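Local atomic coordinates of Fe-S binding reductase, putative (Thermus thermophilus, PDB entry 2D4P), a protein that is of unknown function but has a GNAT-like fold and may transfer acyl groups. Residues A[3-14]-A[28-39]. Sequence-based numbering, arbitrary orientation.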
ATOM      1  N   PHE A   3      -0.087 -12.578   4.182  1.00 18.69           N
ATOM      2  CA  PHE A   3       0.099 -11.520   3.211  1.00 19.54           C
ATOM      3  C   PHE A   3       0.577 -12.094   1.886  1.00 19.61           C
ATOM      4  O   PHE A   3       1.587 -12.806   1.833  1.00 19.32           O
ATOM      5  CB  PHE A   3       1.089 -10.491   3.784  1.00 19.93           C
ATOM      6  CG  PHE A   3       0.702 -10.038   5.154  1.00 19.96           C
ATOM      7  CD1 PHE A   3      -0.144  -8.947   5.328  1.00 20.13           C
ATOM      8  CD2 PHE A   3       1.128 -10.740   6.281  1.00 20.96           C
ATOM      9  CE1 PHE A   3      -0.534  -8.557   6.609  1.00 19.58           C
ATOM     10  CE2 PHE A   3       0.733 -10.381   7.541  1.00 19.61           C
ATOM     11  CZ  PHE A   3      -0.117  -9.292   7.719  1.00 19.80           C
ATOM     12  N   ARG A   4      -0.170 -11.824   0.815  1.00 19.63           N
ATOM     13  CA  ARG A   4       0.107 -12.442  -0.465  1.00 19.83           C
ATOM     14  C   ARG A   4      -0.220 -11.521  -1.631  1.00 20.16           C
ATOM     15  O   ARG A   4      -0.978 -10.558  -1.484  1.00 19.90           O
ATOM     16  CB  ARG A   4      -0.689 -13.751  -0.618  1.00 19.76           C
ATOM     17  CG  ARG A   4      -2.219 -13.590  -0.538  1.00 20.85           C
ATOM     18  CD  ARG A   4      -2.950 -14.897  -0.857  1.00 20.87           C
ATOM     19  NE  ARG A   4      -4.409 -14.791  -0.814  1.00 20.36           N
ATOM     20  CZ  ARG A   4      -5.188 -14.323  -1.792  1.00 22.95           C
ATOM     21  NH1 ARG A   4      -4.673 -13.892  -2.938  1.00 23.08           N
ATOM     22  NH2 ARG A   4      -6.502 -14.311  -1.629  1.00 23.11           N
ATOM     23  N   PRO A   5       0.339 -11.844  -2.798  1.00 20.98           N
ATOM     24  CA  PRO A   5      -0.069 -11.174  -4.036  1.00 21.11           C
ATOM     25  C   PRO A   5      -1.521 -11.502  -4.251  1.00 20.77           C
ATOM     26  O   PRO A   5      -2.009 -12.577  -3.841  1.00 20.35           O
ATOM     27  CB  PRO A   5       0.760 -11.857  -5.122  1.00 21.25           C
ATOM     28  CG  PRO A   5       1.931 -12.379  -4.376  1.00 22.48           C
ATOM     29  CD  PRO A   5       1.350 -12.873  -3.058  1.00 21.36           C
ATOM     30  N   PHE A   6      -2.222 -10.572  -4.880  1.00 21.15           N
ATOM     31  CA  PHE A   6      -3.596 -10.799  -5.263  1.00 20.68           C
ATOM     32  C   PHE A   6      -3.667 -11.029  -6.779  1.00 21.14           C
ATOM     33  O   PHE A   6      -2.750 -10.662  -7.551  1.00 21.45           O
ATOM     34  CB  PHE A   6      -4.560  -9.671  -4.805  1.00 21.42           C
ATOM     35  CG  PHE A   6      -4.084  -8.280  -5.131  1.00 18.42           C
ATOM     36  CD1 PHE A   6      -4.160  -7.798  -6.424  1.00 20.15           C
ATOM     37  CD2 PHE A   6      -3.519  -7.467  -4.148  1.00 20.74           C
ATOM     38  CE1 PHE A   6      -3.712  -6.524  -6.728  1.00 20.10           C
ATOM     39  CE2 PHE A   6      -3.083  -6.186  -4.441  1.00 21.17           C
ATOM     40  CZ  PHE A   6      -3.157  -5.719  -5.746  1.00 22.63           C
ATOM     41  N   THR A   7      -4.762 -11.673  -7.167  1.00 21.72           N
ATOM     42  CA  THR A   7      -5.111 -11.947  -8.577  1.00 22.22           C
ATOM     43  C   THR A   7      -6.506 -11.449  -8.879  1.00 22.49           C
ATOM     44  O   THR A   7      -7.209 -10.925  -8.006  1.00 22.03           O
ATOM     45  CB  THR A   7      -5.030 -13.459  -8.922  1.00 22.39           C
ATOM     46  OG1 THR A   7      -6.090 -14.172  -8.277  1.00 21.45           O
ATOM     47  CG2 THR A   7      -3.727 -14.080  -8.374  1.00 24.44           C
ATOM     48  N   GLU A   8      -6.926 -11.641 -10.126  1.00 23.30           N
ATOM     49  CA  GLU A   8      -8.238 -11.140 -10.549  1.00 24.74           C
ATOM     50  C   GLU A   8      -9.368 -11.745  -9.737  1.00 24.18           C
ATOM     51  O   GLU A   8     -10.397 -11.110  -9.537  1.00 23.96           O
ATOM     52  CB  GLU A   8      -8.424 -11.356 -12.048  1.00 25.49           C
ATOM     53  CG  GLU A   8      -7.521 -10.434 -12.842  1.00 29.96           C
ATOM     54  CD  GLU A   8      -7.616 -10.633 -14.343  1.00 35.04           C
ATOM     55  OE1 GLU A   8      -8.681 -11.105 -14.813  1.00 37.47           O
ATOM     56  OE2 GLU A   8      -6.615 -10.303 -15.038  1.00 37.89           O
ATOM     57  N   GLU A   9      -9.139 -12.960  -9.239  1.00 23.30           N
ATOM     58  CA  GLU A   9     -10.110 -13.679  -8.424  1.00 24.45           C
ATOM     59  C   GLU A   9     -10.392 -12.977  -7.093  1.00 23.34           C
ATOM     60  O   GLU A   9     -11.413 -13.242  -6.451  1.00 23.49           O
ATOM     61  CB  GLU A   9      -9.619 -15.114  -8.174  1.00 24.96           C
ATOM     62  CG  GLU A   9      -9.733 -16.047  -9.386  1.00 28.95           C
ATOM     63  CD  GLU A   9      -8.715 -15.782 -10.518  1.00 34.81           C
ATOM     64  OE1 GLU A   9      -7.608 -15.224 -10.275  1.00 35.54           O
ATOM     65  OE2 GLU A   9      -9.028 -16.142 -11.687  1.00 39.43           O
ATOM     66  N   ASP A  10      -9.485 -12.079  -6.702  1.00 22.30           N
ATOM     67  CA  ASP A  10      -9.570 -11.339  -5.459  1.00 21.67           C
ATOM     68  C   ASP A  10     -10.261  -9.988  -5.566  1.00 21.62           C
ATOM     69  O   ASP A  10     -10.298  -9.231  -4.600  1.00 21.25           O
ATOM     70  CB  ASP A  10      -8.160 -11.084  -4.944  1.00 20.85           C
ATOM     71  CG  ASP A  10      -7.461 -12.341  -4.527  1.00 23.23           C
ATOM     72  OD1 ASP A  10      -8.061 -13.175  -3.803  1.00 22.23           O
ATOM     73  OD2 ASP A  10      -6.296 -12.578  -4.866  1.00 22.30           O
ATOM     74  N   LEU A  11     -10.806  -9.672  -6.728  1.00 22.28           N
ATOM     75  CA  LEU A  11     -11.439  -8.370  -6.906  1.00 23.11           C
ATOM     76  C   LEU A  11     -12.505  -8.047  -5.806  1.00 23.04           C
ATOM     77  O   LEU A  11     -12.448  -6.993  -5.171  1.00 22.70           O
ATOM     78  CB  LEU A  11     -11.994  -8.261  -8.333  1.00 23.93           C
ATOM     79  CG  LEU A  11     -12.621  -6.922  -8.713  1.00 25.26           C
ATOM     80  CD1 LEU A  11     -11.629  -5.790  -8.616  1.00 25.06           C
ATOM     81  CD2 LEU A  11     -13.213  -7.039 -10.113  1.00 28.08           C
ATOM     82  N   ASP A  12     -13.432  -8.971  -5.545  1.00 23.74           N
ATOM     83  CA  ASP A  12     -14.425  -8.796  -4.479  1.00 24.52           C
ATOM     84  C   ASP A  12     -13.855  -8.603  -3.078  1.00 24.61           C
ATOM     85  O   ASP A  12     -14.346  -7.772  -2.326  1.00 23.54           O
ATOM     86  CB  ASP A  12     -15.399  -9.979  -4.471  1.00 25.85           C
ATOM     87  CG  ASP A  12     -16.305  -9.979  -5.669  1.00 28.22           C
ATOM     88  OD1 ASP A  12     -16.340  -8.949  -6.354  1.00 33.17           O
ATOM     89  OD2 ASP A  12     -17.039 -10.948  -5.982  1.00 34.58           O
ATOM     90  N   ARG A  13     -12.836  -9.385  -2.735  1.00 24.38           N
ATOM     91  CA  ARG A  13     -12.142  -9.267  -1.464  1.00 24.69           C
ATOM     92  C   ARG A  13     -11.535  -7.883  -1.306  1.00 24.34           C
ATOM     93  O   ARG A  13     -11.650  -7.280  -0.240  1.00 24.34           O
ATOM     94  CB  ARG A  13     -11.003 -10.284  -1.375  1.00 25.26           C
ATOM     95  CG  ARG A  13     -11.409 -11.716  -1.196  1.00 28.33           C
ATOM     96  CD  ARG A  13     -10.181 -12.599  -1.094  1.00 31.18           C
ATOM     97  NE  ARG A  13     -10.465 -13.986  -0.751  1.00 35.64           N
ATOM     98  CZ  ARG A  13     -10.741 -14.929  -1.626  1.00 39.17           C
ATOM     99  NH1 ARG A  13     -10.823 -14.648  -2.925  1.00 41.01           N
ATOM    100  NH2 ARG A  13     -10.970 -16.168  -1.194  1.00 40.73           N
ATOM    101  N   LEU A  14     -10.872  -7.383  -2.358  1.00 24.13           N
ATOM    102  CA  LEU A  14     -10.305  -6.042  -2.298  1.00 24.64           C
ATOM    103  C   LEU A  14     -11.402  -5.009  -2.055  1.00 24.13           C
ATOM    104  O   LEU A  14     -11.256  -4.139  -1.223  1.00 24.36           O
ATOM    105  CB  LEU A  14      -9.553  -5.687  -3.575  1.00 24.80           C
ATOM    106  CG  LEU A  14      -8.246  -6.450  -3.835  1.00 27.24           C
ATOM    107  CD1 LEU A  14      -7.566  -5.841  -5.081  1.00 30.64           C
ATOM    108  CD2 LEU A  14      -7.339  -6.344  -2.667  1.00 26.73           C
ATOM    109  N   LEU A  28      -6.638  -3.356 -10.311  1.00 21.49           N
ATOM    110  CA  LEU A  28      -6.169  -4.606  -9.728  1.00 21.43           C
ATOM    111  C   LEU A  28      -5.088  -5.227 -10.617  1.00 21.94           C
ATOM    112  O   LEU A  28      -4.018  -5.594 -10.136  1.00 20.82           O
ATOM    113  CB  LEU A  28      -7.341  -5.586  -9.546  1.00 21.50           C
ATOM    114  CG  LEU A  28      -7.025  -6.959  -8.917  1.00 22.81           C
ATOM    115  CD1 LEU A  28      -8.299  -7.577  -8.341  1.00 24.55           C
ATOM    116  CD2 LEU A  28      -6.423  -7.936  -9.914  1.00 22.77           C
ATOM    117  N   ARG A  29      -5.348  -5.292 -11.923  1.00 22.21           N
ATOM    118  CA  ARG A  29      -4.411  -5.888 -12.872  1.00 23.51           C
ATOM    119  C   ARG A  29      -3.058  -5.173 -12.910  1.00 22.69           C
ATOM    120  O   ARG A  29      -1.999  -5.811 -12.895  1.00 23.27           O
ATOM    121  CB  ARG A  29      -5.023  -5.922 -14.275  1.00 24.39           C
ATOM    122  CG  ARG A  29      -6.011  -7.041 -14.488  1.00 27.16           C
ATOM    123  CD  ARG A  29      -6.784  -6.913 -15.795  1.00 31.17           C
ATOM    124  NE  ARG A  29      -7.696  -8.036 -15.973  1.00 34.55           N
ATOM    125  CZ  ARG A  29      -8.525  -8.176 -17.011  1.00 36.35           C
ATOM    126  NH1 ARG A  29      -8.591  -7.246 -17.951  1.00 37.36           N
ATOM    127  NH2 ARG A  29      -9.307  -9.242 -17.092  1.00 37.06           N
ATOM    128  N   PHE A  30      -3.103  -3.853 -12.939  1.00 23.13           N
ATOM    129  CA  PHE A  30      -1.909  -3.035 -12.915  1.00 22.87           C
ATOM    130  C   PHE A  30      -1.102  -3.240 -11.639  1.00 21.55           C
ATOM    131  O   PHE A  30       0.111  -3.469 -11.680  1.00 21.98           O
ATOM    132  CB  PHE A  30      -2.301  -1.580 -13.039  1.00 22.67           C
ATOM    133  CG  PHE A  30      -1.157  -0.639 -12.891  1.00 23.21           C
ATOM    134  CD1 PHE A  30      -0.878  -0.026 -11.666  1.00 22.14           C
ATOM    135  CD2 PHE A  30      -0.349  -0.354 -13.976  1.00 27.05           C
ATOM    136  CE1 PHE A  30       0.180   0.862 -11.541  1.00 24.74           C
ATOM    137  CE2 PHE A  30       0.725   0.557 -13.844  1.00 28.18           C
ATOM    138  CZ  PHE A  30       0.982   1.141 -12.619  1.00 25.44           C
ATOM    139  N   PHE A  31      -1.764  -3.157 -10.496  1.00 21.14           N
ATOM    140  CA  PHE A  31      -1.066  -3.331  -9.223  1.00 20.40           C
ATOM    141  C   PHE A  31      -0.583  -4.766  -8.993  1.00 21.57           C
ATOM    142  O   PHE A  31       0.452  -4.983  -8.380  1.00 20.78           O
ATOM    143  CB  PHE A  31      -1.868  -2.755  -8.047  1.00 19.90           C
ATOM    144  CG  PHE A  31      -1.859  -1.237  -8.025  1.00 20.80           C
ATOM    145  CD1 PHE A  31      -0.680  -0.533  -7.719  1.00 20.40           C
ATOM    146  CD2 PHE A  31      -2.995  -0.506  -8.326  1.00 19.91           C
ATOM    147  CE1 PHE A  31      -0.667   0.832  -7.721  1.00 21.14           C
ATOM    148  CE2 PHE A  31      -2.970   0.893  -8.342  1.00 22.14           C
ATOM    149  CZ  PHE A  31      -1.803   1.563  -8.051  1.00 22.06           C
ATOM    150  N   ALA A  32      -1.310  -5.760  -9.519  1.00 21.79           N
ATOM    151  CA  ALA A  32      -0.831  -7.142  -9.459  1.00 22.48           C
ATOM    152  C   ALA A  32       0.494  -7.291 -10.208  1.00 22.64           C
ATOM    153  O   ALA A  32       1.317  -8.105  -9.814  1.00 23.41           O
ATOM    154  CB  ALA A  32      -1.865  -8.120 -10.032  1.00 22.52           C
ATOM    155  N   ARG A  33       0.684  -6.526 -11.273  1.00 23.48           N
ATOM    156  CA  ARG A  33       1.880  -6.645 -12.123  1.00 25.29           C
ATOM    157  C   ARG A  33       3.104  -5.960 -11.480  1.00 24.05           C
ATOM    158  O   ARG A  33       4.224  -6.248 -11.888  1.00 23.89           O
ATOM    159  CB  ARG A  33       1.657  -6.018 -13.518  1.00 25.77           C
ATOM    160  CG  ARG A  33       0.947  -6.887 -14.572  1.00 33.23           C
ATOM    161  CD  ARG A  33       0.868  -6.195 -15.945  1.00 39.52           C
ATOM    162  NE  ARG A  33      -0.383  -5.418 -16.131  1.00 45.70           N
ATOM    163  CZ  ARG A  33      -0.482  -4.084 -16.278  1.00 47.23           C
ATOM    164  NH1 ARG A  33       0.590  -3.278 -16.243  1.00 49.87           N
ATOM    165  NH2 ARG A  33      -1.694  -3.546 -16.443  1.00 47.43           N
ATOM    166  N   THR A  34       2.918  -5.086 -10.491  1.00 22.78           N
ATOM    167  CA  THR A  34       4.066  -4.307  -9.957  1.00 22.25           C
ATOM    168  C   THR A  34       5.062  -5.155  -9.221  1.00 21.72           C
ATOM    169  O   THR A  34       6.257  -4.839  -9.194  1.00 22.48           O
ATOM    170  CB  THR A  34       3.647  -3.186  -8.986  1.00 21.96           C
ATOM    171  OG1 THR A  34       2.926  -3.754  -7.884  1.00 21.33           O
ATOM    172  CG2 THR A  34       2.704  -2.164  -9.634  1.00 23.20           C
ATOM    173  N   GLY A  35       4.576  -6.219  -8.590  1.00 22.09           N
ATOM    174  CA  GLY A  35       5.352  -6.979  -7.606  1.00 21.46           C
ATOM    175  C   GLY A  35       5.519  -6.326  -6.244  1.00 21.75           C
ATOM    176  O   GLY A  35       6.265  -6.813  -5.424  1.00 22.28           O
ATOM    177  N   HIS A  36       4.794  -5.238  -6.004  1.00 20.60           N
ATOM    178  CA  HIS A  36       4.859  -4.454  -4.777  1.00 18.93           C
ATOM    179  C   HIS A  36       3.524  -4.345  -4.036  1.00 18.81           C
ATOM    180  O   HIS A  36       3.446  -3.690  -3.011  1.00 18.57           O
ATOM    181  CB  HIS A  36       5.393  -3.049  -5.084  1.00 19.08           C
ATOM    182  CG  HIS A  36       6.785  -3.050  -5.641  1.00 19.48           C
ATOM    183  ND1 HIS A  36       7.853  -3.581  -4.941  1.00 19.89           N
ATOM    184  CD2 HIS A  36       7.273  -2.660  -6.843  1.00 21.99           C
ATOM    185  CE1 HIS A  36       8.946  -3.463  -5.677  1.00 20.75           C
ATOM    186  NE2 HIS A  36       8.621  -2.925  -6.842  1.00 20.37           N
ATOM    187  N   SER A  37       2.490  -5.008  -4.543  1.00 19.15           N
ATOM    188  CA  SER A  37       1.123  -4.866  -4.010  1.00 18.99           C
ATOM    189  C   SER A  37       0.669  -6.196  -3.389  1.00 20.12           C
ATOM    190  O   SER A  37       0.980  -7.279  -3.901  1.00 20.06           O
ATOM    191  CB  SER A  37       0.182  -4.434  -5.129  1.00 18.43           C
ATOM    192  OG  SER A  37       0.601  -3.193  -5.668  1.00 18.23           O
ATOM    193  N   PHE A  38      -0.048  -6.093  -2.270  1.00 19.65           N
ATOM    194  CA  PHE A  38      -0.397  -7.241  -1.446  1.00 20.15           C
ATOM    195  C   PHE A  38      -1.797  -7.183  -0.875  1.00 20.20           C
ATOM    196  O   PHE A  38      -2.367  -6.117  -0.710  1.00 19.42           O
ATOM    197  CB  PHE A  38       0.637  -7.387  -0.313  1.00 20.55           C
ATOM    198  CG  PHE A  38       2.002  -7.611  -0.814  1.00 20.28           C
ATOM    199  CD1 PHE A  38       2.835  -6.549  -1.077  1.00 18.32           C
ATOM    200  CD2 PHE A  38       2.424  -8.905  -1.125  1.00 21.06           C
ATOM    201  CE1 PHE A  38       4.055  -6.749  -1.615  1.00 20.27           C
ATOM    202  CE2 PHE A  38       3.693  -9.131  -1.653  1.00 23.50           C
ATOM    203  CZ  PHE A  38       4.514  -8.050  -1.879  1.00 23.21           C
ATOM    204  N   LEU A  39      -2.313  -8.369  -0.549  1.00 19.85           N
ATOM    205  CA  LEU A  39      -3.551  -8.569   0.189  1.00 20.75           C
ATOM    206  C   LEU A  39      -3.213  -9.225   1.524  1.00 20.95           C
ATOM    207  O   LEU A  39      -2.352 -10.119   1.574  1.00 20.85           O
ATOM    208  CB  LEU A  39      -4.466  -9.497  -0.622  1.00 21.09           C
ATOM    209  CG  LEU A  39      -5.821  -9.946  -0.045  1.00 23.71           C
ATOM    210  CD1 LEU A  39      -6.799  -8.766   0.046  1.00 25.59           C
ATOM    211  CD2 LEU A  39      -6.412 -11.048  -0.905  1.00 26.90           C
TER
HETATM  212  O   HOH W   1      -0.406  -8.544  -6.049  1.00 24.26           O
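The Phe6 ring is wedged between helix 25-34 and strand 38-42. A water lies over the centre of one face, and Leu14 CD1 covers the opposite face. Phe31 CB and the Phe38 carbonyl stand at the ring edge. Leu28 O is there too, 3.5 Å from Phe6 CE1. Phe6 CG sits between its backbone N and carbonyl carbon (chi1 49°), which sets the ring between Leu28 and Ala32 of the helix and Ser37 and Phe38. The water accepts from Phe6 N and lies 2.9 Å from Ser37 O.

Leu39 CD2 lies over one face of the Arg4 guanidinium, 3.3 Å from Arg4 NH2. At its edge, Arg4 NH1 and NH2 grip the Asp10 carboxylate end-on. Asp10 OD2 also accepts from Thr7 N. Glu41 gives Arg4 NH2 a second anionic partner.

Arg4 and Leu39 form an antiparallel hydrogen-bonded pair, with Leu39 N 2.7 Å from Arg4 O. It joins edge strand 2-4 to the sheet. Leu28 CD1 reaches the start of helix 11-16, 3.5 Å from Leu11 CA. Glu8 and Arg29, both exposed, form a salt bridge: Arg29 NH2 bonds Glu8 OE1 at 3.0 Å, and the Arg29 NE to Glu8 OE2 bond is weak.

This packing of the first strand and helix is consistent with a GNAT-like fold. Arg4-Asp10 is a largely buried ion pair. Arg4 and Arg13 probably help keep Asp10 ionised, and the two-nitrogen grip limits rotation of the Arg4 guanidinium.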